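Local coordinates for protein chorismatase (Streptomyces hygroscopicus, PDB 4BPS) that hydrolyses chorismate to pyruvate and a dihydroxycyclohexadiene carboxylic acid, a step in the biosynthesis of the immunosuppressants FK506 and FK520, at residues Ala117-Val122 with Val160-Ala165; Leu134-Asn139 with Glu338-Val343; His213-Thr218 with Phe226-Trp231. All coordinates share one frame; numbering follows the deposited sequence.

Contact 1: Ala117-Val122 with Val160-Ala165. With 3EB (3-(2-carboxyethyl)benzoic acid), chain B.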
loop_
_atom_site.group_PDB
_atom_site.type_symbol
_atom_site.label_atom_id
_atom_site.label_comp_id
_atom_site.label_asym_id
_atom_site.label_seq_id
_atom_site.Cartn_x
_atom_site.Cartn_y
_atom_site.Cartn_z
ATOM N N ALA A 117 9.097 11.634 -11.541
ATOM C CA ALA A 117 8.149 12.676 -11.915
ATOM C C ALA A 117 6.781 12.455 -11.242
ATOM O O ALA A 117 6.160 13.394 -10.756
ATOM C CB ALA A 117 8.011 12.761 -13.426
ATOM N N LEU A 118 6.327 11.208 -11.211
ATOM C CA LEU A 118 5.065 10.863 -10.594
ATOM C C LEU A 118 5.103 11.210 -9.109
ATOM O O LEU A 118 4.203 11.888 -8.600
ATOM C CB LEU A 118 4.818 9.364 -10.837
ATOM C CG LEU A 118 3.527 8.795 -10.270
ATOM C CD1 LEU A 118 3.070 7.578 -11.080
ATOM C CD2 LEU A 118 3.706 8.417 -8.801
ATOM N N TYR A 119 6.149 10.781 -8.406
ATOM C CA TYR A 119 6.241 11.100 -6.982
ATOM C C TYR A 119 6.421 12.599 -6.744
ATOM O O TYR A 119 5.868 13.138 -5.799
ATOM C CB TYR A 119 7.347 10.277 -6.283
ATOM C CG TYR A 119 6.787 9.021 -5.649
ATOM C CD1 TYR A 119 6.289 9.055 -4.363
ATOM C CD2 TYR A 119 6.710 7.830 -6.353
ATOM C CE1 TYR A 119 5.702 7.935 -3.780
ATOM C CE2 TYR A 119 6.119 6.710 -5.782
ATOM C CZ TYR A 119 5.629 6.763 -4.488
ATOM O OH TYR A 119 5.021 5.669 -3.902
ATOM N N THR A 120 7.177 13.279 -7.610
ATOM C CA THR A 120 7.256 14.740 -7.510
ATOM C C THR A 120 5.860 15.349 -7.549
ATOM O O THR A 120 5.531 16.244 -6.778
ATOM C CB THR A 120 8.112 15.321 -8.629
ATOM O OG1 THR A 120 9.492 14.989 -8.416
ATOM C CG2 THR A 120 7.993 16.848 -8.682
ATOM N N ASN A 121 5.049 14.856 -8.471
ATOM C CA ASN A 121 3.708 15.391 -8.632
ATOM C C ASN A 121 2.836 15.080 -7.403
ATOM O O ASN A 121 2.050 15.933 -6.976
ATOM C CB ASN A 121 3.062 14.876 -9.917
ATOM C CG ASN A 121 3.709 15.476 -11.153
ATOM O OD1 ASN A 121 4.306 16.547 -11.078
ATOM N ND2 ASN A 121 3.638 14.777 -12.266
ATOM N N VAL A 122 2.997 13.896 -6.815
ATOM C CA VAL A 122 2.294 13.567 -5.573
ATOM C C VAL A 122 2.704 14.505 -4.430
ATOM O O VAL A 122 1.841 15.088 -3.737
ATOM C CB VAL A 122 2.512 12.094 -5.197
ATOM C CG1 VAL A 122 2.000 11.789 -3.794
ATOM C CG2 VAL A 122 1.850 11.163 -6.218
ATOM N N VAL A 160 14.954 3.646 -7.570
ATOM C CA VAL A 160 15.769 4.800 -7.943
ATOM C C VAL A 160 14.861 6.026 -8.126
ATOM O O VAL A 160 15.149 7.115 -7.606
ATOM C CB VAL A 160 16.575 4.526 -9.235
ATOM C CG1 VAL A 160 17.195 5.808 -9.781
ATOM C CG2 VAL A 160 17.661 3.475 -8.974
ATOM N N GLY A 161 13.784 5.871 -8.890
ATOM C CA GLY A 161 12.899 6.994 -9.134
ATOM C C GLY A 161 12.224 7.551 -7.890
ATOM O O GLY A 161 12.139 8.765 -7.694
ATOM N N ARG A 162 11.725 6.657 -7.040
ATOM C CA ARG A 162 11.118 7.113 -5.798
ATOM C C ARG A 162 12.129 7.888 -4.950
ATOM O O ARG A 162 11.841 8.969 -4.456
ATOM C CB ARG A 162 10.529 5.920 -5.055
ATOM C CG ARG A 162 10.014 6.266 -3.669
ATOM C CD ARG A 162 9.211 5.124 -3.022
ATOM N NE ARG A 162 10.027 3.907 -2.861
ATOM C CZ ARG A 162 9.542 2.732 -2.464
ATOM N NH1 ARG A 162 8.239 2.586 -2.158
ATOM N NH2 ARG A 162 10.357 1.681 -2.387
ATOM N N ALA A 163 13.332 7.335 -4.806
ATOM C CA ALA A 163 14.368 7.968 -4.005
ATOM C C ALA A 163 14.718 9.338 -4.585
ATOM O O ALA A 163 14.927 10.303 -3.831
ATOM C CB ALA A 163 15.604 7.069 -3.914
ATOM N N GLN A 164 14.826 9.427 -5.906
ATOM C CA GLN A 164 15.139 10.702 -6.555
ATOM C C GLN A 164 14.072 11.750 -6.255
ATOM O O GLN A 164 14.403 12.921 -6.008
ATOM C CB GLN A 164 15.311 10.512 -8.065
ATOM C CG GLN A 164 15.732 11.771 -8.805
ATOM C CD GLN A 164 15.844 11.526 -10.283
ATOM O OE1 GLN A 164 16.493 10.563 -10.698
ATOM N NE2 GLN A 164 15.221 12.387 -11.095
ATOM N N ALA A 165 12.803 11.349 -6.272
ATOM C CA ALA A 165 11.727 12.289 -5.976
ATOM C C ALA A 165 11.832 12.823 -4.541
ATOM O O ALA A 165 11.533 13.992 -4.309
ATOM C CB ALA A 165 10.369 11.674 -6.203
HETATM C C 3EB B . 10.388 -5.553 2.295
HETATM O O 3EB B . 11.351 -4.913 1.859
HETATM C CA 3EB B . 9.465 -6.321 1.390
HETATM O OAB 3EB B . 9.055 -0.804 -2.027
HETATM O OAD 3EB B . 7.183 0.142 -1.305
HETATM C CAE 3EB B . 7.344 -4.135 1.332
HETATM C CAF 3EB B . 6.593 -2.973 1.458
HETATM C CAG 3EB B . 8.304 -4.253 0.327
HETATM C CAH 3EB B . 6.779 -1.919 0.579
HETATM C CAL 3EB B . 8.021 -0.837 -1.330
HETATM C CAM 3EB B . 8.492 -3.174 -0.538
HETATM C CAN 3EB B . 7.752 -1.998 -0.411
HETATM O OXT 3EB B . 10.142 -5.656 3.557
HETATM C C2 3EB B . 9.106 -5.528 0.117
HETATM O O HOH W 1 5.817 4.395 -1.678
HETATM O O HOH W 2 9.856 15.813 -5.735
#
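Tyr119 and Ala165 bring two helical segments together, 117-122 and 160-165, whose axes approach to 8.2 Å and run in roughly the same direction, 38° apart with a crossing of negative sign. The backbones come nearest where Thr120 lies against Ala165, consistent with the small methyl there: Ala165 CB points at the partner helix and sits only 3.3 Å from Tyr119 CB, a tight apolar touch, while also lying near the backbone N of Thr120. Thr120 and Ala165 are also joined by a water that donates both to Thr120 OG1 and to the carbonyl O of Ala165; the hydroxyl is in addition bonded to Ala116 O, one turn back in its own helix.

Further toward the ligand the contact changes character. Arg162 starts with CG anti to the backbone N (chi1 173°), runs extended, then bends at chi3, and on the way its CD passes over one face of the Tyr119 ring, 4.2 Å from CZ. Beyond the phenol a second water closes the gap, donating to Tyr119 OH and accepting from Arg162 NH1. Tyr119 OH has a further hydrogen-bond partner in Asn139. The guanidinium presents its edge to the benzoate carboxylate of 3EB in a two-pronged grip: NH1 reaches OAD at 2.8 Å, almost straight at 177°, and NH2 reaches OAB at 2.8 Å.

The chemistry thus grades from a methyl wedged between helices to paired hydrogen bonds on a carboxylate in the pocket. Arg162, an experimentally established substrate-binding residue, meets a carboxylate here with both terminal nitrogens, and the phenol and water behind it probably act as a second shell that limits how the guanidinium can turn.

Contact 2: Leu134-Asn139 with Glu338-Val343. With 3EB (3-(2-carboxyethyl)benzoic acid), chain B.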
loop_
_atom_site.group_PDB
_atom_site.type_symbol
_atom_site.label_atom_id
_atom_site.label_comp_id
_atom_site.label_asym_id
_atom_site.label_seq_id
_atom_site.Cartn_x
_atom_site.Cartn_y
_atom_site.Cartn_z
ATOM N N LEU A 134 1.689 12.425 4.434
ATOM C CA LEU A 134 1.304 11.181 3.783
ATOM C C LEU A 134 1.044 10.099 4.831
ATOM O O LEU A 134 1.783 9.980 5.804
ATOM C CB LEU A 134 2.392 10.697 2.822
ATOM C CG LEU A 134 2.512 11.486 1.531
ATOM C CD1 LEU A 134 3.813 11.090 0.829
ATOM C CD2 LEU A 134 1.329 11.185 0.605
ATOM N N ALA A 135 -0.010 9.326 4.603
ATOM C CA ALA A 135 -0.485 8.324 5.552
ATOM C C ALA A 135 -0.318 6.889 5.076
ATOM O O ALA A 135 -0.247 5.979 5.900
ATOM C CB ALA A 135 -1.965 8.552 5.855
ATOM N N ARG A 136 -0.327 6.681 3.761
ATOM C CA ARG A 136 -0.263 5.334 3.214
ATOM C C ARG A 136 0.018 5.472 1.732
ATOM O O ARG A 136 -0.593 6.338 1.086
ATOM C CB ARG A 136 -1.587 4.583 3.425
ATOM C CG ARG A 136 -1.459 3.164 3.893
ATOM C CD ARG A 136 -0.754 2.223 2.912
ATOM N NE ARG A 136 -0.816 0.827 3.351
ATOM C CZ ARG A 136 -0.260 -0.150 2.652
ATOM N NH1 ARG A 136 -0.359 -1.406 3.061
ATOM N NH2 ARG A 136 0.409 0.142 1.557
ATOM N N THR A 137 0.913 4.669 1.173
ATOM C CA THR A 137 1.116 4.630 -0.258
ATOM C C THR A 137 1.055 3.187 -0.743
ATOM O O THR A 137 1.365 2.252 -0.002
ATOM C CB THR A 137 2.486 5.234 -0.676
ATOM O OG1 THR A 137 3.549 4.453 -0.122
ATOM C CG2 THR A 137 2.606 6.684 -0.255
ATOM N N TRP A 138 0.681 3.022 -2.018
ATOM C CA TRP A 138 0.746 1.715 -2.669
ATOM C C TRP A 138 1.357 1.917 -4.046
ATOM O O TRP A 138 1.048 2.892 -4.734
ATOM C CB TRP A 138 -0.629 1.102 -2.867
ATOM C CG TRP A 138 -1.397 0.698 -1.635
ATOM C CD1 TRP A 138 -1.539 -0.568 -1.151
ATOM C CD2 TRP A 138 -2.187 1.559 -0.770
ATOM N NE1 TRP A 138 -2.376 -0.560 -0.054
ATOM C CE2 TRP A 138 -2.773 0.726 0.210
ATOM C CE3 TRP A 138 -2.464 2.930 -0.740
ATOM C CZ2 TRP A 138 -3.629 1.217 1.207
ATOM C CZ3 TRP A 138 -3.309 3.416 0.250
ATOM C CH2 TRP A 138 -3.888 2.558 1.205
ATOM N N ASN A 139 2.171 0.950 -4.451
ATOM C CA ASN A 139 2.816 0.939 -5.764
ATOM C C ASN A 139 2.578 -0.427 -6.388
ATOM O O ASN A 139 3.054 -1.444 -5.877
ATOM C CB ASN A 139 4.329 1.183 -5.640
ATOM C CG ASN A 139 4.649 2.402 -4.803
ATOM O OD1 ASN A 139 4.604 3.520 -5.299
ATOM N ND2 ASN A 139 4.953 2.192 -3.510
ATOM N N GLU A 338 3.175 -11.906 0.637
ATOM C CA GLU A 338 3.167 -10.764 1.540
ATOM C C GLU A 338 1.729 -10.478 1.957
ATOM O O GLU A 338 0.788 -10.838 1.242
ATOM C CB GLU A 338 3.683 -9.499 0.877
ATOM C CG GLU A 338 5.150 -9.472 0.688
ATOM C CD GLU A 338 5.598 -8.116 0.197
ATOM O OE1 GLU A 338 4.777 -7.419 -0.476
ATOM O OE2 GLU A 338 6.741 -7.722 0.456
ATOM N N ILE A 339 1.571 -9.813 3.096
ATOM C CA ILE A 339 0.268 -9.490 3.629
ATOM C C ILE A 339 0.251 -8.032 4.083
ATOM O O ILE A 339 1.174 -7.593 4.775
ATOM C CB ILE A 339 -0.084 -10.393 4.826
ATOM C CG1 ILE A 339 0.096 -11.871 4.476
ATOM C CG2 ILE A 339 -1.512 -10.129 5.301
ATOM C CD1 ILE A 339 1.275 -12.512 5.106
ATOM N N GLU A 340 -0.798 -7.292 3.699
ATOM C CA GLU A 340 -1.053 -5.966 4.233
ATOM C C GLU A 340 -2.437 -5.970 4.889
ATOM O O GLU A 340 -3.257 -6.857 4.653
ATOM C CB GLU A 340 -1.004 -4.896 3.124
ATOM C CG GLU A 340 -2.088 -5.043 2.082
ATOM C CD GLU A 340 -2.039 -3.948 1.030
ATOM O OE1 GLU A 340 -1.041 -3.874 0.285
ATOM O OE2 GLU A 340 -3.014 -3.139 0.940
ATOM N N GLY A 341 -2.740 -4.923 5.651
ATOM C CA GLY A 341 -4.056 -4.782 6.223
ATOM C C GLY A 341 -4.094 -3.554 7.125
ATOM O O GLY A 341 -3.157 -2.758 7.155
HETATM N N MSE A 342 -5.159 -3.427 7.914
HETATM C CA MSE A 342 -5.298 -2.252 8.784
HETATM C C MSE A 342 -6.101 -2.615 10.019
HETATM O O MSE A 342 -6.820 -3.618 10.053
HETATM C CB MSE A 342 -5.948 -1.075 8.042
HETATM C CG MSE A 342 -7.370 -1.320 7.589
HETATM SE SE MSE A 342 -8.211 0.299 6.881
HETATM C CE MSE A 342 -8.640 1.085 8.578
ATOM N N VAL A 343 -5.972 -1.788 11.047
ATOM C CA VAL A 343 -6.851 -1.855 12.201
ATOM C C VAL A 343 -7.660 -0.561 12.236
ATOM O O VAL A 343 -7.106 0.534 12.339
ATOM C CB VAL A 343 -6.063 -2.021 13.514
ATOM C CG1 VAL A 343 -7.018 -2.191 14.698
ATOM C CG2 VAL A 343 -5.156 -3.232 13.428
HETATM C C 3EB B . 10.388 -5.553 2.295
HETATM O O 3EB B . 11.351 -4.913 1.859
HETATM C CA 3EB B . 9.465 -6.321 1.390
HETATM O OAB 3EB B . 9.055 -0.804 -2.027
HETATM O OAD 3EB B . 7.183 0.142 -1.305
HETATM C CAE 3EB B . 7.344 -4.135 1.332
HETATM C CAF 3EB B . 6.593 -2.973 1.458
HETATM C CAG 3EB B . 8.304 -4.253 0.327
HETATM C CAH 3EB B . 6.779 -1.919 0.579
HETATM C CAL 3EB B . 8.021 -0.837 -1.330
HETATM C CAM 3EB B . 8.492 -3.174 -0.538
HETATM C CAN 3EB B . 7.752 -1.998 -0.411
HETATM O OXT 3EB B . 10.142 -5.656 3.557
HETATM C C2 3EB B . 9.106 -5.528 0.117
HETATM O O HOH W 3 -2.673 -0.509 5.088
#
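Trp138 and Glu340 make the one direct hydrogen bond between strand segments 134-139 and 338-343. The CA atoms of Trp138 and Glu340, the nearest across the contact, are 10.5 Å apart, so no backbone hydrogen bond joins the segments, and side chains and one water bridge the gap. The indole NE1 donates to Glu340 OE2 at 2.8 Å and 162°; the acceptor lies almost in the ring plane, and the donor meets the oxygen on its syn side, 25° out of the carboxylate plane. Glu340 CG lies between the backbone N and carbonyl carbon (chi1 65°), with the chain extended beyond it toward the indole.

Electrostatic contact is looser. Arg136 NH1 and Glu340 OE1 form a long salt bridge of 3.8 Å, and the same nitrogen lies 3.5 Å from Glu340 CB. The carboxylate has other partners: a salt bridge from Lys297 to OE2 and hydrogen bonds from Thr180 and Tyr299 at OE1.

Arg136 is fixed mainly by other bonds. Its NH2 donates to Thr137 O within the guanidinium plane, its NH1 reaches Ile242 O, and a water accepts from NE while donating to Gly341 O. Face contact adds to this: Arg136 NH2 sits 3.3 Å above the plane of the Trp138 ring, offset toward its rim.

The buried charges of Arg136 and Glu340 are thus met by several polar partners where two sheets face each other. Arg136 and Ala135 both face Leu194 in a classic beta bulge. Asn139 and Glu338 lie beside the pocket of this YjgF-fold enzyme: Glu338, the proton acceptor, brings OE2 to 3.2 Å from 3EB CA.

Contact 3: His213-Thr218 with Phe226-Trp231. With 3EB (3-(2-carboxyethyl)benzoic acid), chain B.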
loop_
_atom_site.group_PDB
_atom_site.type_symbol
_atom_site.label_atom_id
_atom_site.label_comp_id
_atom_site.label_asym_id
_atom_site.label_seq_id
_atom_site.Cartn_x
_atom_site.Cartn_y
_atom_site.Cartn_z
ATOM N N HIS A 213 15.024 2.190 4.241
ATOM C CA HIS A 213 16.016 3.043 3.583
ATOM C C HIS A 213 17.423 2.870 4.137
ATOM O O HIS A 213 18.361 3.489 3.643
ATOM C CB HIS A 213 15.577 4.513 3.517
ATOM C CG HIS A 213 15.525 5.238 4.813
ATOM N ND1 HIS A 213 14.400 5.260 5.618
ATOM C CD2 HIS A 213 16.436 6.057 5.391
ATOM C CE1 HIS A 213 14.650 6.028 6.667
ATOM N NE2 HIS A 213 15.870 6.528 6.554
ATOM N N HIS A 214 17.565 1.979 5.127
ATOM C CA HIS A 214 18.881 1.542 5.619
ATOM C C HIS A 214 19.319 0.208 5.023
ATOM O O HIS A 214 20.367 -0.310 5.409
ATOM C CB HIS A 214 18.871 1.421 7.152
ATOM C CG HIS A 214 18.669 2.719 7.852
ATOM N ND1 HIS A 214 18.453 2.795 9.211
ATOM C CD2 HIS A 214 18.656 3.989 7.393
ATOM C CE1 HIS A 214 18.300 4.062 9.559
ATOM N NE2 HIS A 214 18.427 4.808 8.475
ATOM N N TYR A 215 18.551 -0.365 4.109
ATOM C CA TYR A 215 18.974 -1.602 3.484
ATOM C C TYR A 215 20.359 -1.446 2.843
ATOM O O TYR A 215 20.684 -0.406 2.275
ATOM C CB TYR A 215 18.006 -2.051 2.398
ATOM C CG TYR A 215 16.707 -2.734 2.823
ATOM C CD1 TYR A 215 16.340 -2.895 4.165
ATOM C CD2 TYR A 215 15.847 -3.224 1.860
ATOM C CE1 TYR A 215 15.158 -3.520 4.488
ATOM C CE2 TYR A 215 14.649 -3.834 2.168
ATOM C CZ TYR A 215 14.296 -3.978 3.486
ATOM O OH TYR A 215 13.089 -4.566 3.862
ATOM N N PRO A 216 21.142 -2.530 2.847
ATOM C CA PRO A 216 22.478 -2.475 2.248
ATOM C C PRO A 216 22.389 -2.442 0.721
ATOM O O PRO A 216 21.333 -2.676 0.113
ATOM C CB PRO A 216 23.120 -3.772 2.746
ATOM C CG PRO A 216 21.968 -4.715 2.923
ATOM C CD PRO A 216 20.857 -3.850 3.444
ATOM N N THR A 217 23.527 -2.195 0.091
ATOM C CA THR A 217 23.491 -1.890 -1.332
ATOM C C THR A 217 23.241 -3.110 -2.205
ATOM O O THR A 217 22.992 -2.957 -3.393
ATOM C CB THR A 217 24.768 -1.175 -1.798
ATOM O OG1 THR A 217 25.880 -2.047 -1.603
ATOM C CG2 THR A 217 24.983 0.136 -1.049
ATOM N N THR A 218 23.270 -4.306 -1.623
ATOM C CA THR A 218 22.817 -5.490 -2.333
ATOM C C THR A 218 21.465 -5.265 -3.008
ATOM O O THR A 218 21.219 -5.804 -4.075
ATOM C CB THR A 218 22.653 -6.664 -1.348
ATOM O OG1 THR A 218 23.743 -6.694 -0.421
ATOM C CG2 THR A 218 22.551 -7.968 -2.106
ATOM N N PHE A 226 10.133 3.381 3.220
ATOM C CA PHE A 226 8.762 3.226 3.730
ATOM C C PHE A 226 8.811 2.840 5.201
ATOM O O PHE A 226 9.770 2.195 5.647
ATOM C CB PHE A 226 7.915 2.186 2.945
ATOM C CG PHE A 226 8.494 0.795 2.906
ATOM C CD1 PHE A 226 9.369 0.400 1.896
ATOM C CD2 PHE A 226 8.146 -0.137 3.868
ATOM C CE1 PHE A 226 9.882 -0.871 1.857
ATOM C CE2 PHE A 226 8.662 -1.416 3.837
ATOM C CZ PHE A 226 9.544 -1.780 2.844
ATOM N N ALA A 227 7.740 3.167 5.919
ATOM C CA ALA A 227 7.570 2.735 7.301
ATOM C C ALA A 227 6.918 1.361 7.332
ATOM O O ALA A 227 6.290 0.954 6.358
ATOM C CB ALA A 227 6.698 3.723 8.048
ATOM N N ARG A 228 7.004 0.659 8.463
ATOM C CA ARG A 228 6.405 -0.683 8.564
ATOM C C ARG A 228 4.900 -0.623 8.924
ATOM O O ARG A 228 4.145 -1.573 8.645
ATOM C CB ARG A 228 7.202 -1.562 9.544
ATOM C CG ARG A 228 8.661 -1.687 9.139
ATOM C CD ARG A 228 8.822 -2.425 7.826
ATOM N NE ARG A 228 10.193 -2.318 7.336
ATOM C CZ ARG A 228 10.673 -3.074 6.353
ATOM N NH1 ARG A 228 9.911 -3.987 5.768
ATOM N NH2 ARG A 228 11.935 -2.912 5.966
ATOM N N ALA A 229 4.455 0.493 9.501
ATOM C CA ALA A 229 3.019 0.781 9.739
ATOM C C ALA A 229 2.919 2.287 9.992
ATOM O O ALA A 229 3.954 2.945 10.232
ATOM C CB ALA A 229 2.504 -0.008 10.934
ATOM N N THR A 230 1.702 2.829 9.945
ATOM C CA THR A 230 1.472 4.220 10.268
ATOM C C THR A 230 0.197 4.321 11.085
ATOM O O THR A 230 -0.837 3.756 10.697
ATOM C CB THR A 230 1.306 5.071 8.983
ATOM O OG1 THR A 230 2.541 5.014 8.244
ATOM C CG2 THR A 230 0.955 6.524 9.290
ATOM N N TRP A 231 0.274 5.030 12.211
ATOM C CA TRP A 231 -0.909 5.411 12.980
ATOM C C TRP A 231 -1.364 6.782 12.490
ATOM O O TRP A 231 -0.567 7.729 12.475
ATOM C CB TRP A 231 -0.601 5.478 14.491
ATOM C CG TRP A 231 -1.807 5.998 15.217
ATOM C CD1 TRP A 231 -2.135 7.315 15.453
ATOM C CD2 TRP A 231 -2.921 5.231 15.683
ATOM N NE1 TRP A 231 -3.378 7.399 16.070
ATOM C CE2 TRP A 231 -3.879 6.132 16.218
ATOM C CE3 TRP A 231 -3.198 3.865 15.712
ATOM C CZ2 TRP A 231 -5.078 5.695 16.772
ATOM C CZ3 TRP A 231 -4.396 3.441 16.249
ATOM C CH2 TRP A 231 -5.308 4.348 16.780
HETATM C C 3EB B . 10.388 -5.553 2.295
HETATM O O 3EB B . 11.351 -4.913 1.859
HETATM C CA 3EB B . 9.465 -6.321 1.390
HETATM O OAB 3EB B . 9.055 -0.804 -2.027
HETATM O OAD 3EB B . 7.183 0.142 -1.305
HETATM C CAE 3EB B . 7.344 -4.135 1.332
HETATM C CAF 3EB B . 6.593 -2.973 1.458
HETATM C CAG 3EB B . 8.304 -4.253 0.327
HETATM C CAH 3EB B . 6.779 -1.919 0.579
HETATM C CAL 3EB B . 8.021 -0.837 -1.330
HETATM C CAM 3EB B . 8.492 -3.174 -0.538
HETATM C CAN 3EB B . 7.752 -1.998 -0.411
HETATM O OXT 3EB B . 10.142 -5.656 3.557
HETATM C C2 3EB B . 9.106 -5.528 0.117
HETATM O O HOH W 4 12.413 3.402 5.115
#
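Tyr215 and Arg228 reach toward each other from opposite directions and meet at a single straight hydrogen bond, Arg228 NH2 to Tyr215 OH, 2.9 Å long with an angle of 177°. The phenol oxygen lies in the guanidinium plane, although the two flat groups are turned 41° against each other, so the phenol is met at the guanidinium edge, not face to face. The arginine gets there by a compact route: CG is anti to the carbonyl carbon and the chain folds again at chi2 (-65°) before extending.

Both groups then pass on to the propionate carboxylate of 3EB. Tyr215 OH donates to O at 2.7 Å, with that oxygen in the plane of the ring at its edge, and Arg228 NH1 donates to OXT at 2.8 Å. One phenol oxygen is therefore acceptor to the arginine and donor to the ligand.

Phe226 supplies the apolar part. Its CB leaves the backbone away from the 213-218 segment, but with CG placed between the backbone N and carbonyl carbon the ring lies over the ligand's benzene ring, one face toward CAH at 3.4 Å above the plane. Phe226 CE2 also lies 3.4 Å above the Arg228 guanidinium plane, offset toward its rim, and so backs one face of it. Near the start of both segments a water accepts from the backbone N atoms of His213 and Phe226 and is also bonded to His213 ND1.

The chain of donors runs from Arg228 through Tyr215 to the carboxylate. The arginine's donation would probably make the phenol a stronger donor to 3EB, and the two residues, both experimentally established as substrate-binding, hold one oxygen each.

In the fold
The three contacts surround one ligand, each reaching a different part of 3EB. Contact 1 grips the benzoate carboxylate and contact 3 the propionate carboxylate, while contact 2 brings Glu338, the proton acceptor, beside the two carbons between the ring and the propionate carboxylate. Contacts 1 and 2 lie with centres about 19 Å apart but are joined directly, since Tyr119 OH is 2.6 Å from Asn139 OD1, a probable hydrogen bond. Contacts 2 and 3 have centres about 13 Å apart and reach the same sheet, contact 3 being nested in the loop that contact 2 closes. Contacts 1 and 3 do not touch, their nearest atoms about 5 Å apart, and share the ligand.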